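Local coordinates for protein acyltransferase (PDB 4Q38) that probably transfers long-chain acyl groups from acyl-coenzyme A to the glucosamine nitrogen of teicoplanin-type glycopeptide antibiotics, at residues P206-L210 with H242-W248; L188-G192 with F234-F239. All coordinates share one frame; numbering follows the deposited sequence. Where two conformers were deposited one is given.

Contact 1: residues P206-L210 with H242-W248. With TEC (2-amino-6-O-decanoyl-2-deoxy-beta-D-glucopyranose), chain E.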
loop_
_atom_site.group_PDB
_atom_site.type_symbol
_atom_site.label_atom_id
_atom_site.label_comp_id
_atom_site.label_asym_id
_atom_site.label_seq_id
_atom_site.Cartn_x
_atom_site.Cartn_y
_atom_site.Cartn_z
ATOM N N PRO A 206 -21.655 1.361 3.605
ATOM C CA PRO A 206 -20.575 0.500 3.109
ATOM C C PRO A 206 -20.312 0.753 1.631
ATOM O O PRO A 206 -21.251 0.962 0.857
ATOM C CB PRO A 206 -21.133 -0.916 3.310
ATOM C CG PRO A 206 -22.622 -0.752 3.328
ATOM C CD PRO A 206 -22.830 0.573 4.034
ATOM N N HIS A 207 -19.037 0.781 1.255
ATOM C CA HIS A 207 -18.661 0.656 -0.147
ATOM C C HIS A 207 -17.394 -0.143 -0.279
ATOM O O HIS A 207 -16.828 -0.597 0.716
ATOM C CB HIS A 207 -18.557 2.021 -0.835
ATOM C CG HIS A 207 -17.473 2.919 -0.281
ATOM N ND1 HIS A 207 -17.731 3.904 0.598
ATOM C CD2 HIS A 207 -16.102 2.975 -0.542
ATOM C CE1 HIS A 207 -16.581 4.549 0.910
ATOM N NE2 HIS A 207 -15.588 3.986 0.209
ATOM N N LEU A 208 -16.948 -0.350 -1.512
ATOM C CA LEU A 208 -15.623 -0.918 -1.730
ATOM C C LEU A 208 -14.689 0.130 -2.310
ATOM O O LEU A 208 -15.018 0.795 -3.294
ATOM C CB LEU A 208 -15.699 -2.148 -2.634
ATOM C CG LEU A 208 -16.572 -3.320 -2.146
ATOM C CD1 LEU A 208 -16.586 -4.378 -3.244
ATOM C CD2 LEU A 208 -16.074 -3.940 -0.846
ATOM N N GLY A 209 -13.523 0.291 -1.691
ATOM C CA GLY A 209 -12.474 1.113 -2.279
ATOM C C GLY A 209 -11.884 0.316 -3.431
ATOM O O GLY A 209 -11.682 -0.890 -3.314
ATOM N N LEU A 210 -11.651 0.972 -4.558
ATOM C CA LEU A 210 -11.058 0.293 -5.717
ATOM C C LEU A 210 -9.641 0.830 -5.857
ATOM O O LEU A 210 -9.430 2.024 -5.733
ATOM C CB LEU A 210 -11.897 0.537 -6.979
ATOM C CG LEU A 210 -11.498 -0.130 -8.308
ATOM C CD1 LEU A 210 -12.736 -0.288 -9.179
ATOM C CD2 LEU A 210 -10.420 0.656 -9.049
ATOM N N HIS A 242 -21.056 -6.819 5.112
ATOM C CA HIS A 242 -20.673 -5.516 4.562
ATOM C C HIS A 242 -21.724 -4.951 3.644
ATOM O O HIS A 242 -22.266 -3.885 3.914
ATOM C CB HIS A 242 -19.292 -5.551 3.901
ATOM C CG HIS A 242 -18.713 -4.184 3.641
ATOM N ND1 HIS A 242 -18.398 -3.333 4.636
ATOM C CD2 HIS A 242 -18.401 -3.531 2.449
ATOM C CE1 HIS A 242 -17.902 -2.195 4.116
ATOM N NE2 HIS A 242 -17.897 -2.315 2.776
ATOM N N GLY A 243 -22.024 -5.660 2.560
ATOM C CA GLY A 243 -23.137 -5.303 1.667
ATOM C C GLY A 243 -22.961 -4.082 0.770
ATOM O O GLY A 243 -23.931 -3.407 0.459
ATOM N N ALA A 244 -21.740 -3.806 0.323
ATOM C CA ALA A 244 -21.499 -2.695 -0.593
ATOM C C ALA A 244 -22.181 -2.920 -1.943
ATOM O O ALA A 244 -22.234 -4.049 -2.435
ATOM C CB ALA A 244 -19.999 -2.500 -0.808
ATOM N N ARG A 245 -22.665 -1.840 -2.552
ATOM C CA ARG A 245 -23.216 -1.895 -3.914
ATOM C C ARG A 245 -22.397 -1.091 -4.915
ATOM O O ARG A 245 -22.566 -1.238 -6.133
ATOM C CB ARG A 245 -24.673 -1.386 -3.920
ATOM C CG ARG A 245 -25.636 -2.238 -3.099
ATOM C CD ARG A 245 -25.712 -3.666 -3.621
ATOM N NE ARG A 245 -25.939 -3.690 -5.063
ATOM C CZ ARG A 245 -27.119 -3.897 -5.647
ATOM N NH1 ARG A 245 -28.208 -4.129 -4.918
ATOM N NH2 ARG A 245 -27.204 -3.888 -6.975
ATOM N N VAL A 246 -21.499 -0.246 -4.406
ATOM C CA VAL A 246 -20.756 0.729 -5.207
ATOM C C VAL A 246 -19.243 0.646 -4.922
ATOM O O VAL A 246 -18.857 0.411 -3.779
ATOM C CB VAL A 246 -21.240 2.160 -4.852
ATOM C CG1 VAL A 246 -20.472 3.217 -5.620
ATOM C CG2 VAL A 246 -22.744 2.314 -5.093
ATOM N N ALA A 247 -18.415 0.885 -5.938
ATOM C CA ALA A 247 -16.984 1.035 -5.756
ATOM C C ALA A 247 -16.653 2.508 -5.883
ATOM O O ALA A 247 -17.166 3.191 -6.780
ATOM C CB ALA A 247 -16.206 0.227 -6.793
ATOM N N TRP A 248 -15.796 2.983 -4.977
ATOM C CA TRP A 248 -15.320 4.351 -5.041
ATOM C C TRP A 248 -13.854 4.371 -5.345
ATOM O O TRP A 248 -13.094 3.502 -4.908
ATOM C CB TRP A 248 -15.616 5.087 -3.742
ATOM C CG TRP A 248 -17.083 5.409 -3.555
ATOM C CD1 TRP A 248 -18.092 4.556 -3.107
ATOM C CD2 TRP A 248 -17.754 6.689 -3.807
ATOM N NE1 TRP A 248 -19.302 5.206 -3.061
ATOM C CE2 TRP A 248 -19.169 6.486 -3.478
ATOM C CE3 TRP A 248 -17.343 7.933 -4.263
ATOM C CZ2 TRP A 248 -20.102 7.501 -3.593
ATOM C CZ3 TRP A 248 -18.295 8.945 -4.378
ATOM C CH2 TRP A 248 -19.642 8.733 -4.052
HETATM C CAV TEC E . -9.802 4.804 -14.903
HETATM C CAU TEC E . -9.640 3.497 -14.160
HETATM C CAT TEC E . -10.318 3.502 -12.815
HETATM C CAS TEC E . -10.063 4.778 -12.061
HETATM C CAR TEC E . -10.219 4.528 -10.591
HETATM C CAQ TEC E . -8.862 4.567 -9.988
HETATM C CAP TEC E . -8.863 4.355 -8.515
HETATM C CAO TEC E . -7.461 3.999 -8.151
HETATM C CAN TEC E . -7.146 4.388 -6.761
HETATM C CAM TEC E . -5.840 3.794 -6.302
HETATM O OAW TEC E . -5.231 3.009 -6.987
HETATM O O6 TEC E . -5.387 4.325 -5.152
HETATM C C6 TEC E . -4.982 3.495 -4.082
HETATM C C5 TEC E . -3.471 3.636 -3.775
HETATM O O5 TEC E . -3.219 3.835 -2.416
HETATM C C1 TEC E . -1.866 4.363 -2.502
HETATM O O1 TEC E . -1.468 5.229 -1.615
HETATM C C2 TEC E . -0.933 3.185 -2.549
HETATM N N2 TEC E . 0.426 3.694 -2.625
HETATM C C3 TEC E . -1.276 2.607 -3.841
HETATM O O3 TEC E . -0.695 1.429 -3.689
HETATM C C4 TEC E . -2.744 2.390 -4.096
HETATM O O4 TEC E . -2.910 2.204 -5.371
HETATM O O HOH W 1 -22.154 0.660 -1.713
#

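Contact 2: residues L188-G192 with F234-F239. With SO4 (sulfate ion), chain C.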
loop_
_atom_site.group_PDB
_atom_site.type_symbol
_atom_site.label_atom_id
_atom_site.label_comp_id
_atom_site.label_asym_id
_atom_site.label_seq_id
_atom_site.Cartn_x
_atom_site.Cartn_y
_atom_site.Cartn_z
ATOM N N LEU A 188 -8.238 -5.740 2.557
ATOM C CA LEU A 188 -7.949 -5.456 1.155
ATOM C C LEU A 188 -7.685 -6.785 0.458
ATOM O O LEU A 188 -6.960 -7.633 1.002
ATOM C CB LEU A 188 -6.704 -4.565 1.032
ATOM C CG LEU A 188 -6.220 -4.197 -0.384
ATOM C CD1 LEU A 188 -6.966 -2.993 -0.921
ATOM C CD2 LEU A 188 -4.729 -3.883 -0.378
ATOM N N TYR A 189 -8.255 -6.952 -0.730
ATOM C CA TYR A 189 -8.080 -8.173 -1.542
ATOM C C TYR A 189 -7.817 -7.858 -2.999
ATOM O O TYR A 189 -8.523 -7.054 -3.606
ATOM C CB TYR A 189 -9.296 -9.123 -1.395
ATOM C CG TYR A 189 -9.384 -9.599 0.019
ATOM C CD1 TYR A 189 -8.616 -10.681 0.454
ATOM C CD2 TYR A 189 -10.168 -8.913 0.960
ATOM C CE1 TYR A 189 -8.643 -11.096 1.770
ATOM C CE2 TYR A 189 -10.193 -9.317 2.286
ATOM C CZ TYR A 189 -9.425 -10.403 2.682
ATOM O OH TYR A 189 -9.427 -10.814 3.996
ATOM N N ARG A 190 -6.793 -8.494 -3.559
ATOM C CA ARG A 190 -6.551 -8.384 -4.993
ATOM C C ARG A 190 -7.398 -9.435 -5.710
ATOM O O ARG A 190 -7.281 -10.641 -5.452
ATOM C CB ARG A 190 -5.060 -8.537 -5.337
ATOM C CG ARG A 190 -4.794 -8.348 -6.832
ATOM C CD ARG A 190 -3.324 -8.268 -7.208
ATOM N NE ARG A 190 -3.222 -7.939 -8.629
ATOM C CZ ARG A 190 -2.173 -7.370 -9.214
ATOM N NH1 ARG A 190 -1.087 -7.051 -8.508
ATOM N NH2 ARG A 190 -2.223 -7.102 -10.512
ATOM N N LEU A 191 -8.252 -8.956 -6.601
ATOM C CA LEU A 191 -9.173 -9.810 -7.324
ATOM C C LEU A 191 -8.906 -9.665 -8.821
ATOM O O LEU A 191 -9.700 -9.084 -9.571
ATOM C CB LEU A 191 -10.620 -9.437 -6.955
ATOM C CG LEU A 191 -11.023 -9.481 -5.467
ATOM C CD1 LEU A 191 -12.504 -9.126 -5.334
ATOM C CD2 LEU A 191 -10.769 -10.826 -4.786
ATOM N N GLY A 192 -7.765 -10.186 -9.257
ATOM C CA GLY A 192 -7.341 -10.007 -10.653
ATOM C C GLY A 192 -6.522 -8.741 -10.772
ATOM O O GLY A 192 -5.609 -8.530 -9.968
ATOM N N PHE A 234 -17.406 -11.892 -4.343
ATOM C CA PHE A 234 -16.369 -12.142 -3.363
ATOM C C PHE A 234 -16.771 -11.616 -1.980
ATOM O O PHE A 234 -16.742 -12.352 -0.999
ATOM C CB PHE A 234 -15.047 -11.492 -3.774
ATOM C CG PHE A 234 -13.921 -11.776 -2.814
ATOM C CD1 PHE A 234 -13.225 -12.980 -2.873
ATOM C CD2 PHE A 234 -13.565 -10.845 -1.847
ATOM C CE1 PHE A 234 -12.180 -13.247 -1.989
ATOM C CE2 PHE A 234 -12.532 -11.103 -0.953
ATOM C CZ PHE A 234 -11.833 -12.303 -1.029
ATOM N N PHE A 235 -17.138 -10.343 -1.914
ATOM C CA PHE A 235 -17.455 -9.746 -0.613
ATOM C C PHE A 235 -18.780 -10.219 -0.010
ATOM O O PHE A 235 -18.885 -10.382 1.216
ATOM C CB PHE A 235 -17.313 -8.225 -0.666
ATOM C CG PHE A 235 -15.873 -7.774 -0.780
ATOM C CD1 PHE A 235 -15.076 -7.651 0.356
ATOM C CD2 PHE A 235 -15.299 -7.533 -2.030
ATOM C CE1 PHE A 235 -13.742 -7.263 0.259
ATOM C CE2 PHE A 235 -13.966 -7.144 -2.138
ATOM C CZ PHE A 235 -13.190 -7.000 -0.991
ATOM N N ASP A 236 -19.775 -10.481 -0.857
ATOM C CA ASP A 236 -21.047 -10.992 -0.349
ATOM C C ASP A 236 -20.890 -12.406 0.199
ATOM O O ASP A 236 -21.557 -12.770 1.171
ATOM C CB ASP A 236 -22.162 -10.894 -1.390
ATOM C CG ASP A 236 -22.586 -9.465 -1.666
ATOM O OD1 ASP A 236 -22.138 -8.521 -0.974
ATOM O OD2 ASP A 236 -23.384 -9.269 -2.588
ATOM N N ARG A 237 -19.974 -13.186 -0.379
ATOM C CA ARG A 237 -19.651 -14.495 0.195
ATOM C C ARG A 237 -18.843 -14.462 1.492
ATOM O O ARG A 237 -19.183 -15.167 2.445
ATOM C CB ARG A 237 -18.940 -15.415 -0.822
ATOM C CG ARG A 237 -19.881 -16.008 -1.860
ATOM C CD ARG A 237 -20.833 -17.042 -1.270
ATOM N NE ARG A 237 -20.176 -18.332 -1.069
ATOM C CZ ARG A 237 -20.816 -19.485 -0.878
ATOM N NH1 ARG A 237 -22.144 -19.524 -0.858
ATOM N NH2 ARG A 237 -20.124 -20.606 -0.711
ATOM N N HIS A 238 -17.763 -13.683 1.530
ATOM C CA HIS A 238 -16.842 -13.761 2.672
ATOM C C HIS A 238 -17.046 -12.705 3.728
ATOM O O HIS A 238 -16.665 -12.905 4.879
ATOM C CB HIS A 238 -15.391 -13.782 2.195
ATOM C CG HIS A 238 -15.125 -14.863 1.169
ATOM N ND1 HIS A 238 -15.264 -16.171 1.448
ATOM C CD2 HIS A 238 -14.748 -14.782 -0.166
ATOM C CE1 HIS A 238 -14.996 -16.900 0.334
ATOM N NE2 HIS A 238 -14.675 -16.050 -0.647
ATOM N N PHE A 239 -17.633 -11.582 3.339
ATOM C CA PHE A 239 -17.961 -10.494 4.278
ATOM C C PHE A 239 -19.422 -10.111 4.045
ATOM O O PHE A 239 -19.718 -8.968 3.651
ATOM C CB PHE A 239 -17.038 -9.286 4.059
ATOM C CG PHE A 239 -15.580 -9.617 4.204
ATOM C CD1 PHE A 239 -14.851 -10.092 3.112
ATOM C CD2 PHE A 239 -14.944 -9.488 5.432
ATOM C CE1 PHE A 239 -13.502 -10.420 3.247
ATOM C CE2 PHE A 239 -13.599 -9.816 5.576
ATOM C CZ PHE A 239 -12.879 -10.271 4.479
HETATM S S SO4 C . -17.076 -21.312 -3.736
HETATM O O1 SO4 C . -16.986 -19.826 -3.712
HETATM O O2 SO4 C . -17.795 -21.808 -2.538
HETATM O O3 SO4 C . -17.801 -21.761 -4.959
HETATM O O4 SO4 C . -15.706 -21.877 -3.720
#

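Contact 1: residues P206-L210 with H242-W248
Leu208 and Ala247 pair as parallel neighbours where strand 206-211 meets strand 246-251, the two strands of a beta-alpha-beta unit in the GNAT-like domain, with helix 221-238 as the connection. The tightly packed part is the ladder: Leu208 N donates almost straight to Val246 O (3.1 Å), Leu208 O takes Trp248 N, and Leu210 N reaches Trp248 O. Leu208 and Ala247 project to one face of the sheet, where Leu208 CG meets Ala244 CB (3.8 Å) and the leucine also packs on Ala231 and Phe235 of helix 221-238. On the other face, chi1 of 64° puts His207 CG between the backbone N and the carbonyl carbon; in the conformer modelled here, Trp248 turns its edge to the His207 ring face, CD1 3.3 Å from His207 CG, an inclined edge-to-face pair with planes at 56°. His207 lines an N-acetylglucosamine site seen in a structure of this protein, though that sugar is not bound here. The solvent side is looser: water 1 bridges Pro206 O and the backbone N of exposed Arg245 (2.7 Å to each). Beside it Pro206 and His242 still clasp closely, Pro206 CB over the imidazole face in a CH-pi contact, while in-plane NE2-H of His242 reaches His207 O (2.9 Å) from above the carbonyl plane. At the far end, Leu210 O lies 3.4 Å from CAN in the decanoyl chain of the bound glucosamine ligand.

Contact 2: residues L188-G192 with F234-F239
Leu191 places CD2 over the centre of the Phe234 ring, 3.8 Å from the centroid and only 10° off the normal, a CH-pi contact that joins strand 188-191 to the last turn of helix 221-238. With CG anti to the backbone N (chi1 -177°), Phe234 extends toward the strand; its opposite face is covered by His238 CD2, so the ring is sandwiched, and its CD2 lies over the centre of the Phe235 ring. Tyr189, its CG anti to the carbonyl carbon (chi1 -64°), carries its ring toward the helix and crosses Phe234 at about a right angle: CE2 of Phe234 lies 3.6 Å from Tyr189 CG, over the tyrosine face. Phe239, just past the helix, comes from the opposite direction and takes the Tyr189 hydroxyl at its ring edge, Phe239 CZ standing 3.5 Å from Tyr189 OH, with the two ring planes oblique. That hydroxyl is hydrogen-bonded to Gly186 O, which satisfies the polar end of an otherwise aromatic cluster. Phe235 sets CE1 toward Tyr189 CD2 and CE2 toward Leu191 CD1, both at 4.0 Å. All five side chains are buried. Around them, helix 148-155 supplies Val150 against Leu191 and Phe234, and strand 194-200, next to 188-191 in the sheet, supplies Phe196 against Leu191 and Phe235.

How the contacts relate
Both contacts use the beta-alpha-beta unit of the GNAT-like domain: contact 1 pairs its two strands, while contact 2 sets the end of its connecting helix against strand 188-191, an outermost strand of the same sheet. They meet where Leu208 CD1 touches Phe235 CD2 at 3.6 Å, so the apolar packing of the two is continuous at this point. Contact 2 is wholly buried, and its two segments meet through aromatic and aliphatic side chains. Contact 1 is only partly buried; backbone hydrogen bonds dominate it, and it runs from a partly exposed turn with one bridging water to the ligand pocket. Contact 2 is farther from that pocket, the Tyr189 side chain lying about 14 Å from the bound glucosamine ligand.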